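Local coordinates for extracellular protein containing a SCP domain (Bacillus anthracis, PDB 4IFA) that is of unknown function but is an extracellular protein that joins a CAP-associated N-terminal region to an SCP (cysteine-rich secretory protein) domain, at residues 60-65 against 94-99; 70-73 against 79-82; 179-184 against 294-299. All coordinates share one frame; numbering follows the deposited sequence. Where two conformers were deposited one is given.

How the contacts relate
All three contacts reach the same seven-stranded antiparallel sheet. Contact 1 lays helix 59-66 on strand 92-97 and is buried and wholly apolar. Contact 2 is the hairpin of strands 71-74 and 80-84 at one edge of the sheet, partly buried, paired by backbone bonds, with Ile72 and Trp82 on one face and buried Glu73 and Trp81 on the other. Contacts 1 and 2 touch, because strands 80-84 and 92-97 are neighbours and Leu62 also packs on Trp82. Contact 3 is buried too, its centre about 6 Å from the centre of the chain, yet its chemistry is ionic: a salt bridge ties the sheet to the SCP part. Trp81 of contact 2 packs beside that bridge.

Contact 1. Residues 60-65 against 94-99; sequences ENLLAK and FGVAER
Leu62, on helix 59-66, sets its CD1 methyl squarely over one face of the Phe94 ring on strand 92-97. This is a CH-pi contact: CD1 lies 3.5 Å from the centroid of the Phe94 ring and only 6° off its normal, so all six ring carbons are at similar distances from the methyl. The closest is Phe94 CE2, 3.6 Å from Leu62 CD1. Leu62 has CG anti to the backbone N (chi1 177°), which carries it toward the sheet, and chi2 then divides the methyls between the ring face and its root.

Ordinary apolar packing completes the contact. The second methyl, Leu62 CD2, rests against the root of the same side chain, 3.7 Å from Phe94 CB, and reaches along the strand to Val96, where CD2 is 4.1 Å from CG2. Phe94 and Val96 alternate with Gly95, so both side chains turn to the helix.

Lys65 NZ donates to Asn61 OD1 within the helix over 3.0 Å, in the carbonyl plane and on a lone pair, and also makes a salt bridge with Asp49. Around Leu62 and Phe94, Trp66 meets the phenyl ring edge-to-face, and Met54 and Val101 close in on both.

A backbone bond ties Arg99 to Ser59 just outside, but no hydrogen bond or salt bridge crosses between 60-65 and 94-99 themselves, consistent with apolar packing holding them together.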
# COMPACT_ATOMS: atom_id res chain seq x y z
N GLU A 60 -16.85 -1.42 -16.73
CA GLU A 60 -18.29 -1.30 -16.61
C GLU A 60 -18.87 -2.22 -15.54
O GLU A 60 -19.80 -1.82 -14.81
CB GLU A 60 -18.95 -1.63 -17.95
CG GLU A 60 -20.50 -1.62 -17.94
CD GLU A 60 -21.16 -2.01 -19.27
OE1 GLU A 60 -20.54 -1.86 -20.35
OE2 GLU A 60 -22.33 -2.44 -19.20
N ASN A 61 -18.34 -3.44 -15.46
CA ASN A 61 -18.72 -4.43 -14.43
C ASN A 61 -18.34 -3.91 -13.03
O ASN A 61 -19.15 -3.97 -12.10
CB ASN A 61 -18.07 -5.79 -14.75
CG ASN A 61 -18.46 -6.89 -13.78
OD1 ASN A 61 -19.63 -7.23 -13.62
ND2 ASN A 61 -17.45 -7.44 -13.10
N LEU A 62 -17.16 -3.32 -12.91
CA LEU A 62 -16.69 -2.79 -11.63
C LEU A 62 -17.61 -1.64 -11.22
O LEU A 62 -18.13 -1.63 -10.10
CB LEU A 62 -15.24 -2.33 -11.73
CG LEU A 62 -14.65 -1.69 -10.49
CD1 LEU A 62 -14.70 -2.65 -9.25
CD2 LEU A 62 -13.22 -1.29 -10.76
N LEU A 63 -17.91 -0.74 -12.17
CA LEU A 63 -18.79 0.39 -11.87
C LEU A 63 -20.19 -0.09 -11.41
O LEU A 63 -20.76 0.45 -10.47
CB LEU A 63 -18.89 1.31 -13.09
CG LEU A 63 -19.54 2.67 -12.91
CD1 LEU A 63 -18.76 3.45 -11.88
CD2 LEU A 63 -19.53 3.37 -14.23
N ALA A 64 -20.75 -1.09 -12.10
CA ALA A 64 -22.05 -1.66 -11.74
C ALA A 64 -22.13 -2.30 -10.36
O ALA A 64 -23.13 -2.13 -9.66
CB ALA A 64 -22.46 -2.72 -12.78
N LYS A 65 -21.08 -3.03 -10.00
CA LYS A 65 -21.03 -3.82 -8.76
C LYS A 65 -20.55 -3.01 -7.55
O LYS A 65 -21.04 -3.22 -6.44
CB LYS A 65 -20.12 -5.05 -8.97
CG LYS A 65 -20.48 -6.04 -10.09
CD LYS A 65 -21.58 -6.95 -9.74
CE LYS A 65 -22.07 -7.79 -10.95
NZ LYS A 65 -21.07 -8.75 -11.52
N PHE A 94 -8.91 -0.59 -6.86
CA PHE A 94 -8.80 -1.42 -8.08
C PHE A 94 -7.97 -0.70 -9.12
O PHE A 94 -8.09 0.52 -9.26
CB PHE A 94 -10.18 -1.69 -8.70
CG PHE A 94 -11.14 -2.48 -7.84
CD1 PHE A 94 -11.24 -3.86 -7.98
CD2 PHE A 94 -11.94 -1.85 -6.90
CE1 PHE A 94 -12.14 -4.61 -7.23
CE2 PHE A 94 -12.86 -2.60 -6.13
CZ PHE A 94 -12.96 -3.97 -6.30
N GLY A 95 -7.15 -1.43 -9.84
CA GLY A 95 -6.37 -0.85 -10.94
C GLY A 95 -7.00 -1.22 -12.26
O GLY A 95 -7.21 -2.43 -12.56
N VAL A 96 -7.31 -0.19 -13.08
CA VAL A 96 -7.96 -0.31 -14.37
C VAL A 96 -7.03 0.16 -15.48
O VAL A 96 -6.50 1.28 -15.44
CB VAL A 96 -9.27 0.53 -14.35
CG1 VAL A 96 -9.94 0.54 -15.69
CG2 VAL A 96 -10.25 0.05 -13.29
N ALA A 97 -6.87 -0.67 -16.50
CA ALA A 97 -6.03 -0.38 -17.67
C ALA A 97 -6.84 -0.77 -18.87
O ALA A 97 -7.31 -1.90 -18.97
CB ALA A 97 -4.73 -1.21 -17.61
N GLU A 98 -7.00 0.17 -19.82
CA GLU A 98 -7.79 -0.07 -21.02
C GLU A 98 -9.13 -0.75 -20.69
O GLU A 98 -9.49 -1.79 -21.27
CB GLU A 98 -6.99 -0.89 -22.02
CG GLU A 98 -5.70 -0.20 -22.41
CD GLU A 98 -4.83 -1.03 -23.33
OE1 GLU A 98 -5.37 -1.84 -24.10
OE2 GLU A 98 -3.59 -0.86 -23.27
N ARG A 99 -9.83 -0.15 -19.73
CA ARG A 99 -11.16 -0.59 -19.28
C ARG A 99 -11.26 -2.03 -18.79
O ARG A 99 -12.32 -2.64 -18.83
CB ARG A 99 -12.26 -0.22 -20.29
CG ARG A 99 -12.36 1.31 -20.49
CD ARG A 99 -13.74 1.71 -20.86
NE ARG A 99 -13.80 3.14 -21.14
CZ ARG A 99 -14.91 3.86 -21.12
NH1 ARG A 99 -16.07 3.31 -20.77
NH2 ARG A 99 -14.87 5.15 -21.42

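Contact 2. Residues 70-73 against 79-82; sequences SRIE and YEWW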
# COMPACT_ATOMS: atom_id res chain seq x y z
N SER A 70 -14.30 6.86 -5.08
CA SER A 70 -14.11 8.16 -4.45
C SER A 70 -13.15 9.00 -5.27
O SER A 70 -13.43 10.16 -5.60
CB SER A 70 -13.52 7.97 -3.06
OG SER A 70 -14.18 6.92 -2.37
N ARG A 71 -12.03 8.37 -5.63
CA ARG A 71 -10.90 9.01 -6.34
C ARG A 71 -10.48 8.11 -7.49
O ARG A 71 -10.53 6.88 -7.37
CB ARG A 71 -9.61 9.09 -5.43
CG ARG A 71 -9.69 9.95 -4.25
CD ARG A 71 -8.32 10.52 -3.90
NE ARG A 71 -7.26 9.52 -3.80
CZ ARG A 71 -7.15 8.66 -2.80
NH1 ARG A 71 -6.14 7.79 -2.75
NH2 ARG A 71 -8.04 8.65 -1.82
N ILE A 72 -10.00 8.72 -8.57
CA ILE A 72 -9.32 8.02 -9.67
C ILE A 72 -7.98 8.75 -9.84
O ILE A 72 -7.96 9.99 -9.96
CB ILE A 72 -10.09 8.00 -10.98
CG1 ILE A 72 -11.38 7.18 -10.82
CG2 ILE A 72 -9.21 7.37 -12.07
CD1 ILE A 72 -12.34 7.28 -12.05
N GLU A 73 -6.88 8.01 -9.84
CA GLU A 73 -5.55 8.60 -9.93
C GLU A 73 -4.59 7.64 -10.64
O GLU A 73 -4.74 6.43 -10.52
CB GLU A 73 -5.04 8.94 -8.53
CG GLU A 73 -4.94 7.75 -7.55
CD GLU A 73 -5.05 8.13 -6.09
OE1 GLU A 73 -5.35 9.31 -5.77
OE2 GLU A 73 -4.84 7.23 -5.25
N TYR A 79 -1.88 1.38 -15.17
CA TYR A 79 -3.27 1.33 -14.72
C TYR A 79 -3.56 2.57 -13.87
O TYR A 79 -2.64 3.21 -13.33
CB TYR A 79 -3.60 0.04 -13.95
CG TYR A 79 -2.71 -0.24 -12.76
CD1 TYR A 79 -2.91 0.41 -11.53
CD2 TYR A 79 -1.63 -1.12 -12.86
CE1 TYR A 79 -2.07 0.16 -10.44
CE2 TYR A 79 -0.80 -1.36 -11.76
CZ TYR A 79 -1.01 -0.71 -10.60
OH TYR A 79 -0.19 -0.95 -9.52
N GLU A 80 -4.83 2.93 -13.79
CA GLU A 80 -5.33 3.99 -12.93
C GLU A 80 -5.96 3.31 -11.71
O GLU A 80 -6.68 2.29 -11.82
CB GLU A 80 -6.41 4.83 -13.63
CG GLU A 80 -5.94 5.69 -14.77
CD GLU A 80 -7.11 6.35 -15.43
OE1 GLU A 80 -7.80 5.70 -16.25
OE2 GLU A 80 -7.35 7.54 -15.14
N TRP A 81 -5.70 3.87 -10.55
CA TRP A 81 -6.33 3.39 -9.33
C TRP A 81 -7.71 3.99 -9.16
O TRP A 81 -7.88 5.23 -9.22
CB TRP A 81 -5.52 3.71 -8.09
CG TRP A 81 -4.24 3.00 -7.85
CD1 TRP A 81 -2.97 3.54 -7.84
CD2 TRP A 81 -4.09 1.63 -7.48
NE1 TRP A 81 -2.06 2.58 -7.48
CE2 TRP A 81 -2.72 1.41 -7.22
CE3 TRP A 81 -4.98 0.57 -7.33
CZ2 TRP A 81 -2.23 0.17 -6.83
CZ3 TRP A 81 -4.49 -0.65 -6.93
CH2 TRP A 81 -3.11 -0.85 -6.71
N TRP A 82 -8.70 3.14 -8.92
CA TRP A 82 -10.07 3.53 -8.58
C TRP A 82 -10.13 3.22 -7.08
O TRP A 82 -10.15 2.03 -6.67
CB TRP A 82 -11.09 2.69 -9.36
CG TRP A 82 -11.26 3.00 -10.80
CD1 TRP A 82 -10.33 3.47 -11.68
CD2 TRP A 82 -12.44 2.75 -11.56
NE1 TRP A 82 -10.89 3.57 -12.95
CE2 TRP A 82 -12.18 3.14 -12.90
CE3 TRP A 82 -13.70 2.24 -11.23
CZ2 TRP A 82 -13.15 3.03 -13.91
CZ3 TRP A 82 -14.67 2.16 -12.23
CH2 TRP A 82 -14.38 2.52 -13.56
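A two-stranded antiparallel hairpin forms one edge of the large sheet, with Ile72 and Glu73 of strand 71-74 facing Trp82 and Trp81 of strand 80-84. Glu73 and Trp81 are the hydrogen-bonded pair: Glu73 N donates to Trp81 O at 3.0 Å, and Trp81 N returns a shorter bond of 2.7 Å to Glu73 O. Ile72 and Trp82 make the non-hydrogen-bonded pair; beside it, Ile72 CA makes a CA-H...O contact of 3.2 Å with Trp81 O.

Over the face that carries Ile72 and Trp82, the two side chains run side by side. Ile72 CG1 sits above the indole's five-membered ring, 4.2 Å from its centroid and 19° off the normal, a CH-pi contact, while CD1 is offset toward the rim. Chi1 of -66° puts CG1 opposite the carbonyl carbon and leaves CG2 opposite the backbone N, where it meets the carboxylate end of Glu80, with Ile72 CG2 3.6 Å from Glu80 OE2.

Just before the pairing, a classic beta bulge puts Ser70 and Arg71 together opposite Val83, and strand 92-97 continues the sheet beyond 80-84.

On the face carrying Glu73 and Trp81, Glu73 CG packs 4.1 Å from Trp81 CB, the carboxylate standing nearly perpendicular to the indole. Arg71 grips this carboxylate side-on: NE reaches Glu73 OE1 at 2.8 Å, almost straight (176°) though from above the carboxylate plane, and NH1 takes OE2 on its syn side. Two bonds to separate oxygens restrict rotation of the buried carboxylate, and Gln223 of helix 210-234 adds another to OE2. The Tyr79 ring comes edge-on, with CE1 over one face of the Trp81 indole toward its rim.

Contact 3. Residues 179-184 against 294-299; sequences GVRYMD and QHSDGV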
# COMPACT_ATOMS: atom_id res chain seq x y z
N GLY A 179 -3.28 -7.17 4.45
CA GLY A 179 -3.71 -6.70 3.11
C GLY A 179 -3.51 -7.77 2.08
O GLY A 179 -2.75 -8.72 2.30
N VAL A 180 -4.23 -7.64 0.94
CA VAL A 180 -4.07 -8.59 -0.16
C VAL A 180 -3.98 -7.76 -1.44
O VAL A 180 -4.87 -6.96 -1.72
CB VAL A 180 -5.26 -9.56 -0.27
CG1 VAL A 180 -5.09 -10.49 -1.47
CG2 VAL A 180 -5.40 -10.40 1.03
N ARG A 181 -2.90 -7.98 -2.20
CA ARG A 181 -2.74 -7.35 -3.52
C ARG A 181 -2.90 -8.40 -4.59
O ARG A 181 -2.02 -9.20 -4.80
CB ARG A 181 -1.39 -6.61 -3.65
CG ARG A 181 -1.28 -5.80 -4.92
CD ARG A 181 0.16 -5.53 -5.28
NE ARG A 181 0.93 -4.73 -4.32
CZ ARG A 181 1.13 -3.42 -4.35
NH1 ARG A 181 0.54 -2.65 -5.23
NH2 ARG A 181 1.92 -2.85 -3.45
N TYR A 182 -4.01 -8.35 -5.34
CA TYR A 182 -4.23 -9.24 -6.44
C TYR A 182 -3.60 -8.61 -7.68
O TYR A 182 -3.70 -7.40 -7.86
CB TYR A 182 -5.71 -9.40 -6.73
CG TYR A 182 -6.48 -10.04 -5.58
CD1 TYR A 182 -6.26 -11.36 -5.24
CD2 TYR A 182 -7.45 -9.34 -4.87
CE1 TYR A 182 -6.97 -11.97 -4.19
CE2 TYR A 182 -8.16 -9.93 -3.86
CZ TYR A 182 -7.95 -11.24 -3.53
OH TYR A 182 -8.67 -11.82 -2.50
N MSE A 183 -2.93 -9.44 -8.48
CA MSE A 183 -2.30 -8.97 -9.72
C MSE A 183 -2.39 -9.97 -10.82
O MSE A 183 -2.21 -11.16 -10.57
CB MSE A 183 -0.81 -8.74 -9.46
CG MSE A 183 -0.48 -7.66 -8.46
SE MSE A 183 1.49 -7.52 -8.12
CE MSE A 183 1.59 -9.00 -6.91
N ASP A 184 -2.65 -9.52 -12.05
CA ASP A 184 -2.54 -10.40 -13.21
C ASP A 184 -1.03 -10.55 -13.53
O ASP A 184 -0.17 -9.92 -12.89
CB ASP A 184 -3.40 -9.90 -14.41
CG ASP A 184 -2.97 -8.55 -14.98
OD1 ASP A 184 -1.96 -7.95 -14.54
OD2 ASP A 184 -3.68 -8.08 -15.90
N GLN A 294 12.57 3.47 -2.92
CA GLN A 294 12.62 2.42 -3.95
C GLN A 294 11.52 1.38 -3.96
O GLN A 294 11.42 0.60 -4.91
CB GLN A 294 14.01 1.76 -4.07
CG GLN A 294 15.16 2.79 -4.24
CD GLN A 294 14.93 3.74 -5.40
OE1 GLN A 294 14.33 3.36 -6.41
NE2 GLN A 294 15.46 4.96 -5.29
N HIS A 295 10.68 1.38 -2.93
CA HIS A 295 9.50 0.51 -2.93
C HIS A 295 8.68 0.83 -4.19
O HIS A 295 8.63 2.00 -4.63
CB HIS A 295 8.69 0.67 -1.66
CG HIS A 295 9.49 0.44 -0.42
ND1 HIS A 295 10.44 1.33 0.04
CD2 HIS A 295 9.50 -0.61 0.44
CE1 HIS A 295 10.97 0.86 1.15
NE2 HIS A 295 10.42 -0.33 1.40
N SER A 296 7.95 -0.16 -4.70
CA SER A 296 7.18 0.04 -5.94
C SER A 296 6.13 1.11 -5.88
O SER A 296 5.93 1.82 -6.86
CB SER A 296 6.51 -1.26 -6.39
OG SER A 296 5.65 -1.79 -5.36
N ASP A 297 5.44 1.21 -4.75
CA ASP A 297 4.40 2.18 -4.53
C ASP A 297 4.17 2.44 -3.06
O ASP A 297 4.88 1.89 -2.22
CB ASP A 297 3.10 1.80 -5.30
CG ASP A 297 2.45 0.47 -4.82
OD1 ASP A 297 2.82 -0.03 -3.73
OD2 ASP A 297 1.54 0.01 -5.53
N GLY A 298 3.22 3.31 -2.74
CA GLY A 298 2.95 3.70 -1.36
C GLY A 298 2.52 2.55 -0.50
O GLY A 298 2.92 2.47 0.68
N VAL A 299 1.67 1.67 -1.02
CA VAL A 299 1.23 0.46 -0.32
C VAL A 299 2.45 -0.34 0.12
O VAL A 299 2.55 -0.74 1.29
CB VAL A 299 0.31 -0.39 -1.22
CG1 VAL A 299 0.09 -1.79 -0.59
CG2 VAL A 299 -1.02 0.33 -1.44
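Arg181 and Asp297 meet head-on from opposite directions, Arg181 from strand 176-183 and Asp297 from the turn into helix 298-306. The arginine grips end-on: NH1 gives a hydrogen bond of 2.9 Å to Asp297 OD2, using that oxygen's syn lone pair, and NH2 gives one of 3.0 Å to Asp297 OD1, also on the syn side. Both bonds are nearly straight, and the two flat groups are close to coplanar, with planes 25° apart. Such a two-point salt bridge restricts rotation of both groups.

Arg181 leaves the strand extended through chi1 (-172°) and bends at chi3 to bring its end round to the carboxylate. Val299, the second residue of helix 298-306, approaches the same guanidinium obliquely, its CG1 3.6 Å from Arg181 NH2.

Asp297 has a second task as N-cap: OD1 also accepts from Ala300 N, while OD2 takes Gln191 NE2. Its negative charge would probably be stabilised by both the arginine and the helix N-terminus. Arg181 NH2 also bonds Tyr169 OH, and NE makes a weak bond to Gln167.

The pair is thus set between the sheet and the SCP part, with Tyr105 and Tyr169 of strands 100-106 and 164-171 beside Val299, Gln191 of helix 185-191 next to the bridge, and helix 210-234 lying against Asp297 and Val299 through Asn220, Gln223 and Leu227.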